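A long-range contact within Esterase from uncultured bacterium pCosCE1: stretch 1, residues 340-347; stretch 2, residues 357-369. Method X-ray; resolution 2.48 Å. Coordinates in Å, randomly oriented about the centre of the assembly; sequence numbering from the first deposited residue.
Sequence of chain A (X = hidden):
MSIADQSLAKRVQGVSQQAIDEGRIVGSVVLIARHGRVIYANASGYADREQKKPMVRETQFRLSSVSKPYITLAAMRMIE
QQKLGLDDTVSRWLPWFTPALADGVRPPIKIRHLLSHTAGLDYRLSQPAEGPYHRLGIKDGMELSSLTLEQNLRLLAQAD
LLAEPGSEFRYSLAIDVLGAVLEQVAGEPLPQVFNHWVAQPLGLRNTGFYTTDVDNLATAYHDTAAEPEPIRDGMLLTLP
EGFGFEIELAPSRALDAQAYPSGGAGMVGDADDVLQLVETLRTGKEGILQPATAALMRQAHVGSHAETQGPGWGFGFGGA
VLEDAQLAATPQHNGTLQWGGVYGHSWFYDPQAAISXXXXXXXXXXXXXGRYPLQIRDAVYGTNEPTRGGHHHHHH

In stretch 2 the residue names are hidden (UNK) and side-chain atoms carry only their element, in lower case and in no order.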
ATOM      1  N   GLY A 340       0.911   4.558  -2.172  1.00 28.85           N
ATOM      2  CA  GLY A 340       0.152   5.178  -1.067  1.00 30.12           C
ATOM      3  C   GLY A 340      -0.865   4.227  -0.452  1.00 30.50           C
ATOM      4  O   GLY A 340      -0.639   2.984  -0.514  1.00 28.88           O
ATOM      5  N   GLY A 341      -1.953   4.804   0.088  1.00 28.54           N
ATOM      6  CA  GLY A 341      -3.069   4.093   0.747  1.00 28.49           C
ATOM      7  C   GLY A 341      -4.314   4.952   0.816  1.00 28.27           C
ATOM      8  O   GLY A 341      -4.214   6.122   1.210  1.00 26.81           O
ATOM      9  N   VAL A 342      -5.472   4.396   0.491  1.00 30.10           N
ATOM     10  CA  VAL A 342      -6.734   5.187   0.480  1.00 30.47           C
ATOM     11  C   VAL A 342      -6.990   5.770   1.870  1.00 29.24           C
ATOM     12  O   VAL A 342      -7.593   6.822   1.918  1.00 32.50           O
ATOM     13  CB  VAL A 342      -7.948   4.374   0.006  1.00 33.27           C
ATOM     14  CG1 VAL A 342      -7.737   3.804  -1.383  1.00 36.56           C
ATOM     15  CG2 VAL A 342      -8.308   3.270   0.985  1.00 34.69           C
ATOM     16  N   TYR A 343      -6.579   5.144   2.971  1.00 28.91           N
ATOM     17  CA  TYR A 343      -6.861   5.703   4.330  1.00 31.42           C
ATOM     18  C   TYR A 343      -6.158   7.058   4.514  1.00 30.38           C
ATOM     19  O   TYR A 343      -6.572   7.824   5.398  1.00 30.14           O
ATOM     20  CB  TYR A 343      -6.522   4.713   5.454  1.00 31.53           C
ATOM     21  CG  TYR A 343      -7.649   3.770   5.804  1.00 31.81           C
ATOM     22  CD1 TYR A 343      -8.847   4.257   6.308  1.00 34.69           C
ATOM     23  CD2 TYR A 343      -7.526   2.398   5.652  1.00 31.91           C
ATOM     24  CE1 TYR A 343      -9.891   3.408   6.645  1.00 34.27           C
ATOM     25  CE2 TYR A 343      -8.553   1.534   5.993  1.00 31.25           C
ATOM     26  CZ  TYR A 343      -9.736   2.043   6.494  1.00 31.16           C
ATOM     27  OH  TYR A 343     -10.765   1.225   6.829  1.00 30.37           O
ATOM     28  N   GLY A 344      -5.087   7.312   3.752  1.00 30.16           N
ATOM     29  CA  GLY A 344      -4.520   8.661   3.569  1.00 28.80           C
ATOM     30  C   GLY A 344      -3.006   8.666   3.635  1.00 26.93           C
ATOM     31  O   GLY A 344      -2.488   9.460   4.398  1.00 26.86           O
ATOM     32  N   HIS A 345      -2.310   7.841   2.853  1.00 25.23           N
ATOM     33  CA  HIS A 345      -0.835   7.660   2.998  1.00 25.21           C
ATOM     34  C   HIS A 345      -0.122   7.840   1.655  1.00 26.96           C
ATOM     35  O   HIS A 345      -0.764   7.612   0.587  1.00 28.16           O
ATOM     36  CB  HIS A 345      -0.452   6.315   3.621  1.00 23.40           C
ATOM     37  CG  HIS A 345      -1.312   5.866   4.758  1.00 25.58           C
ATOM     38  ND1 HIS A 345      -1.642   6.684   5.819  1.00 24.34           N
ATOM     39  CD2 HIS A 345      -1.902   4.665   4.997  1.00 26.89           C
ATOM     40  CE1 HIS A 345      -2.383   5.996   6.672  1.00 27.26           C
ATOM     41  NE2 HIS A 345      -2.572   4.753   6.180  1.00 26.64           N
ATOM     42  N   SER A 346       1.137   8.288   1.729  1.00 25.18           N
ATOM     43  CA  SER A 346       2.122   8.264   0.619  1.00 25.68           C
ATOM     44  C   SER A 346       3.472   7.792   1.168  1.00 24.87           C
ATOM     45  O   SER A 346       3.705   7.913   2.371  1.00 23.76           O
ATOM     46  CB  SER A 346       2.220   9.586  -0.105  1.00 24.07           C
ATOM     47  OG  SER A 346       2.621  10.621   0.768  1.00 25.49           O
ATOM     48  N   TRP A 347       4.279   7.177   0.319  1.00 24.38           N
ATOM     49  CA  TRP A 347       5.676   6.828   0.654  1.00 27.01           C
ATOM     50  C   TRP A 347       6.477   6.737  -0.647  1.00 26.96           C
ATOM     51  O   TRP A 347       5.885   6.496  -1.707  1.00 25.24           O
ATOM     52  CB  TRP A 347       5.747   5.534   1.477  1.00 28.17           C
ATOM     53  CG  TRP A 347       5.275   4.333   0.720  1.00 28.75           C
ATOM     54  CD1 TRP A 347       4.027   3.793   0.760  1.00 26.67           C
ATOM     55  CD2 TRP A 347       6.034   3.546  -0.222  1.00 28.66           C
ATOM     56  NE1 TRP A 347       3.965   2.711  -0.069  1.00 28.81           N
ATOM     57  CE2 TRP A 347       5.170   2.540  -0.702  1.00 29.19           C
ATOM     58  CE3 TRP A 347       7.348   3.578  -0.703  1.00 27.54           C
ATOM     59  CZ2 TRP A 347       5.575   1.586  -1.647  1.00 27.18           C
ATOM     60  CZ3 TRP A 347       7.747   2.628  -1.623  1.00 26.24           C
ATOM     61  CH2 TRP A 347       6.874   1.644  -2.086  1.00 25.35           C
ATOM     62  N   UNK A 357      10.775   8.783   2.306  1.00 31.12           N
ATOM     63  CA  UNK A 357       9.707   9.653   2.870  1.00 29.40           C
ATOM     64  C   UNK A 357       8.524   8.759   3.217  1.00 27.91           C
ATOM     65  O   UNK A 357       8.129   7.971   2.386  1.00 32.73           O
ATOM     66  c   UNK A 357       8.101  11.549   2.304  1.00 27.63           C
ATOM     67  c   UNK A 357      10.512  11.666   1.631  1.00 30.11           C
ATOM     68  c   UNK A 357       9.323  10.754   1.871  1.00 28.47           C
ATOM     69  N   UNK A 358       8.014   8.874   4.428  1.00 28.52           N
ATOM     70  CA  UNK A 358       6.754   8.214   4.876  1.00 28.52           C
ATOM     71  C   UNK A 358       5.812   9.313   5.379  1.00 27.21           C
ATOM     72  O   UNK A 358       6.208  10.096   6.264  1.00 28.76           O
ATOM     73  c   UNK A 358       5.728   6.707   6.608  1.00 27.56           C
ATOM     74  c   UNK A 358       7.793   5.972   5.413  1.00 26.86           C
ATOM     75  c   UNK A 358       7.027   7.158   5.961  1.00 27.16           C
ATOM     76  N   UNK A 359       4.611   9.374   4.830  1.00 26.10           N
ATOM     77  CA  UNK A 359       3.602  10.396   5.169  1.00 25.73           C
ATOM     78  C   UNK A 359       2.272   9.699   5.450  1.00 26.28           C
ATOM     79  O   UNK A 359       1.472   9.533   4.509  1.00 24.81           O
ATOM     80  c   UNK A 359       3.505  11.359   4.025  1.00 25.71           C
ATOM     81  N   UNK A 360       2.084   9.241   6.687  1.00 27.54           N
ATOM     82  CA  UNK A 360       0.832   8.572   7.137  1.00 28.10           C
ATOM     83  C   UNK A 360      -0.128   9.643   7.634  1.00 28.01           C
ATOM     84  O   UNK A 360       0.317  10.492   8.405  1.00 29.84           O
ATOM     85  c   UNK A 360       2.127   6.445   7.845  1.00 27.20           C
ATOM     86  c   UNK A 360       1.803   5.864   6.476  1.00 25.63           C
ATOM     87  c   UNK A 360       1.166   7.568   8.247  1.00 27.55           C
ATOM     88  c   UNK A 360       2.124   5.337   8.889  1.00 27.73           C
ATOM     89  N   UNK A 361      -1.374   9.634   7.177  1.00 30.70           N
ATOM     90  CA  UNK A 361      -2.446  10.517   7.718  1.00 32.02           C
ATOM     91  C   UNK A 361      -3.674   9.679   8.059  1.00 32.66           C
ATOM     92  O   UNK A 361      -3.747   8.512   7.690  1.00 37.06           O
ATOM     93  o   UNK A 361      -3.933  11.339   5.960  1.00 25.17           O
ATOM     94  c   UNK A 361      -1.694  12.208   5.950  1.00 30.35           C
ATOM     95  c   UNK A 361      -2.836  11.692   6.800  1.00 30.26           C
ATOM     96  N   UNK A 362      -4.604  10.293   8.763  1.00 33.19           N
ATOM     97  CA  UNK A 362      -5.852   9.648   9.203  1.00 32.94           C
ATOM     98  C   UNK A 362      -6.968  10.293   8.396  1.00 30.23           C
ATOM     99  O   UNK A 362      -8.097  10.244   8.848  1.00 33.54           O
ATOM    100  c   UNK A 362      -6.032   9.814  10.709  1.00 35.15           C
ATOM    101  c   UNK A 362      -6.191  11.266  11.117  1.00 35.99           C
ATOM    102  n   UNK A 362      -6.336  11.505  12.409  1.00 39.64           N
ATOM    103  o   UNK A 362      -6.217  12.161  10.271  1.00 34.74           O
ATOM    104  N   UNK A 363      -6.644  10.868   7.243  1.00 28.58           N
ATOM    105  CA  UNK A 363      -7.597  11.635   6.408  1.00 29.06           C
ATOM    106  C   UNK A 363      -7.587  11.113   4.963  1.00 29.31           C
ATOM    107  O   UNK A 363      -6.653  11.416   4.212  1.00 31.42           O
ATOM    108  c   UNK A 363      -8.199  14.000   5.717  1.00 31.88           C
ATOM    109  o   UNK A 363      -7.338  13.436   7.916  1.00 28.85           O
ATOM    110  c   UNK A 363      -7.262  13.123   6.523  1.00 29.59           C
ATOM    111  N   UNK A 364      -8.615  10.363   4.578  1.00 30.13           N
ATOM    112  CA  UNK A 364      -8.871   9.926   3.186  1.00 31.44           C
ATOM    113  C   UNK A 364      -9.810  10.930   2.524  1.00 33.39           C
ATOM    114  O   UNK A 364     -10.767  11.359   3.163  1.00 34.53           O
ATOM    115  c   UNK A 364      -9.480   8.552   3.241  1.00 33.63           C
ATOM    116  N   UNK A 365      -9.565  11.348   1.274  1.00 34.64           N
ATOM    117  CA  UNK A 365      -8.459  10.927   0.442  1.00 37.92           C
ATOM    118  C   UNK A 365      -7.367  11.998   0.394  1.00 37.15           C
ATOM    119  O   UNK A 365      -6.486  11.836  -0.449  1.00 40.42           O
ATOM    120  c   UNK A 365      -9.960   8.335  -0.796  1.00 40.20           C
ATOM    121  c   UNK A 365      -8.979  10.639  -0.967  1.00 39.14           C
ATOM    122  c   UNK A 365     -12.532   9.323  -0.989  1.00 41.54           C
ATOM    123  c   UNK A 365     -12.322   7.967  -0.829  1.00 40.72           C
ATOM    124  c   UNK A 365     -11.454  10.189  -1.040  1.00 39.65           C
ATOM    125  c   UNK A 365     -10.157   9.701  -0.958  1.00 41.11           C
ATOM    126  c   UNK A 365     -11.042   7.471  -0.730  1.00 41.66           C
ATOM    127  N   UNK A 366      -7.394  13.038   1.235  1.00 36.46           N
ATOM    128  CA  UNK A 366      -6.402  14.150   1.123  1.00 35.81           C
ATOM    129  C   UNK A 366      -4.990  13.559   1.270  1.00 33.05           C
ATOM    130  O   UNK A 366      -4.151  13.846   0.424  1.00 30.40           O
ATOM    131  c   UNK A 366      -5.537  17.286   0.831  1.00 36.31           C
ATOM    132  c   UNK A 366      -6.706  15.295   2.103  1.00 37.02           C
ATOM    133  c   UNK A 366      -5.690  16.444   2.093  1.00 37.27           C
ATOM    134  o   UNK A 366      -4.471  17.911   0.673  1.00 36.56           O
ATOM    135  o   UNK A 366      -6.468  17.334   0.013  1.00 34.50           O
ATOM    136  N   UNK A 367      -4.763  12.689   2.249  1.00 31.19           N
ATOM    137  CA  UNK A 367      -3.439  12.093   2.498  1.00 33.06           C
ATOM    138  C   UNK A 367      -2.901  11.248   1.341  1.00 33.21           C
ATOM    139  O   UNK A 367      -1.679  11.011   1.300  1.00 32.12           O
ATOM    140  N   UNK A 368      -3.761  10.747   0.454  1.00 32.43           N
ATOM    141  CA  UNK A 368      -3.342   9.804  -0.606  1.00 32.10           C
ATOM    142  C   UNK A 368      -3.190  10.581  -1.902  1.00 32.63           C
ATOM    143  O   UNK A 368      -2.117  10.462  -2.541  1.00 35.48           O
ATOM    144  s   UNK A 368      -5.413   6.736  -2.496  1.00 36.35           S
ATOM    145  c   UNK A 368      -4.379   8.703  -0.825  1.00 32.96           C
ATOM    146  c   UNK A 368      -6.581   7.841  -3.283  1.00 35.16           C
ATOM    147  c   UNK A 368      -4.081   7.853  -2.045  1.00 34.69           C
ATOM    148  N   UNK A 369      -4.259  11.270  -2.299  1.00 31.13           N
ATOM    149  CA  UNK A 369      -4.422  11.870  -3.649  1.00 33.82           C
ATOM    150  C   UNK A 369      -4.596  13.386  -3.574  1.00 31.02           C
ATOM    151  O   UNK A 369      -4.633  13.994  -4.630  1.00 28.92           O
ATOM    152  o   UNK A 369      -6.772  11.382  -3.620  1.00 33.42           O
ATOM    153  c   UNK A 369      -5.579  11.252  -4.378  1.00 34.67           C
TER
HETATM  154  O   HOH W   1      -0.520   8.417  -2.107  1.00 35.28           O
HETATM  155  O   HOH W   2       0.702  11.357   2.539  1.00 21.35           O

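Position 357 carries three side-chain carbons, one bearing the other two; its CB lies 5.5 Å from Trp 347 CA, the side chain's nearest approach to stretch 1. This beta-branched residue is Val 357, and its backbone O lies 3.2 Å from Trp 347 CA, a CA-H...O contact. Position 358 repeats the three-carbon fork, with a branch carbon near Trp 347 CB on the same sheet face, hence Val 358; CG2 is the atom, at 4.5 Å from Trp 347 CB.

Position 359 has a single carbon, its CB, 3.5 Å from Ser 346 OG on the other face, so it is Ala 359. Its backbone pairs with the serine in both directions: Ser 346 N to Ala 359 O, 3.1 Å and 163°; Ala 359 N to Ser 346 O, 3.0 Å and 159°.

At 360 four carbons fork at the second, and one tip lies over the His 345 ring, which identifies Leu 360. Its CD2 is 3.9 Å from the centroid of the His 345 ring and 29° off the normal, a CH-pi contact over the face.

Position 361 has one carbon carrying an oxygen and a carbon, the oxygen reaching Gly 344 O: Thr 361. Its OG1 donates to Gly 344 O at 2.8 Å, while its N reaches His 345 ND1 at 3.3 Å, so ND1 acts as acceptor.

Position 362 shows two carbons, the second carrying O and N. This is Asn 362; its CA-to-CB bond points away from stretch 1. Position 363 again has a carbon bearing O and C, giving Thr 363; its N donates to Thr 361 OG1 at 3.0 Å, so that hydroxyl both gives and receives.

One carbon at 364, beside Val 342, means Ala 364. A carbon followed by a six-carbon ring at 365, the ring approaching Val 342 CB, is Phe 365, preceded by a cis peptide; CE1 lies 4.4 Å from Val 342 CB.

Three carbons, the last with two oxygens and none in contact, make 366 Glu 366. Position 367 has no side chain: Gly 367. An ideal CB would fall 2.1 Å from Gly 344 O. The unbranched C, C, S, C chain at 368, its sulfur against Val 342, is Met 368, with SD 3.9 Å from Val 342 CG1. One carbon and one oxygen at 369, without contact to stretch 1, give Ser 369, whose OG donates to Phe 365 O at 3.2 Å.

The contact therefore joins antiparallel strands, 176° between directions, to a tight turn. Gly 344, with phi/psi of 137/53, fits where a CB would lie 2.4 Å from Thr 363 O. Water 2 links Ser 346 OG (2.7 Å), Ala 359 O (2.8 Å) and Gly 367 O (2.7 Å), tying strand pairing to the helix start.

Stretch 2 357-369: VVALTNTAFEGMS
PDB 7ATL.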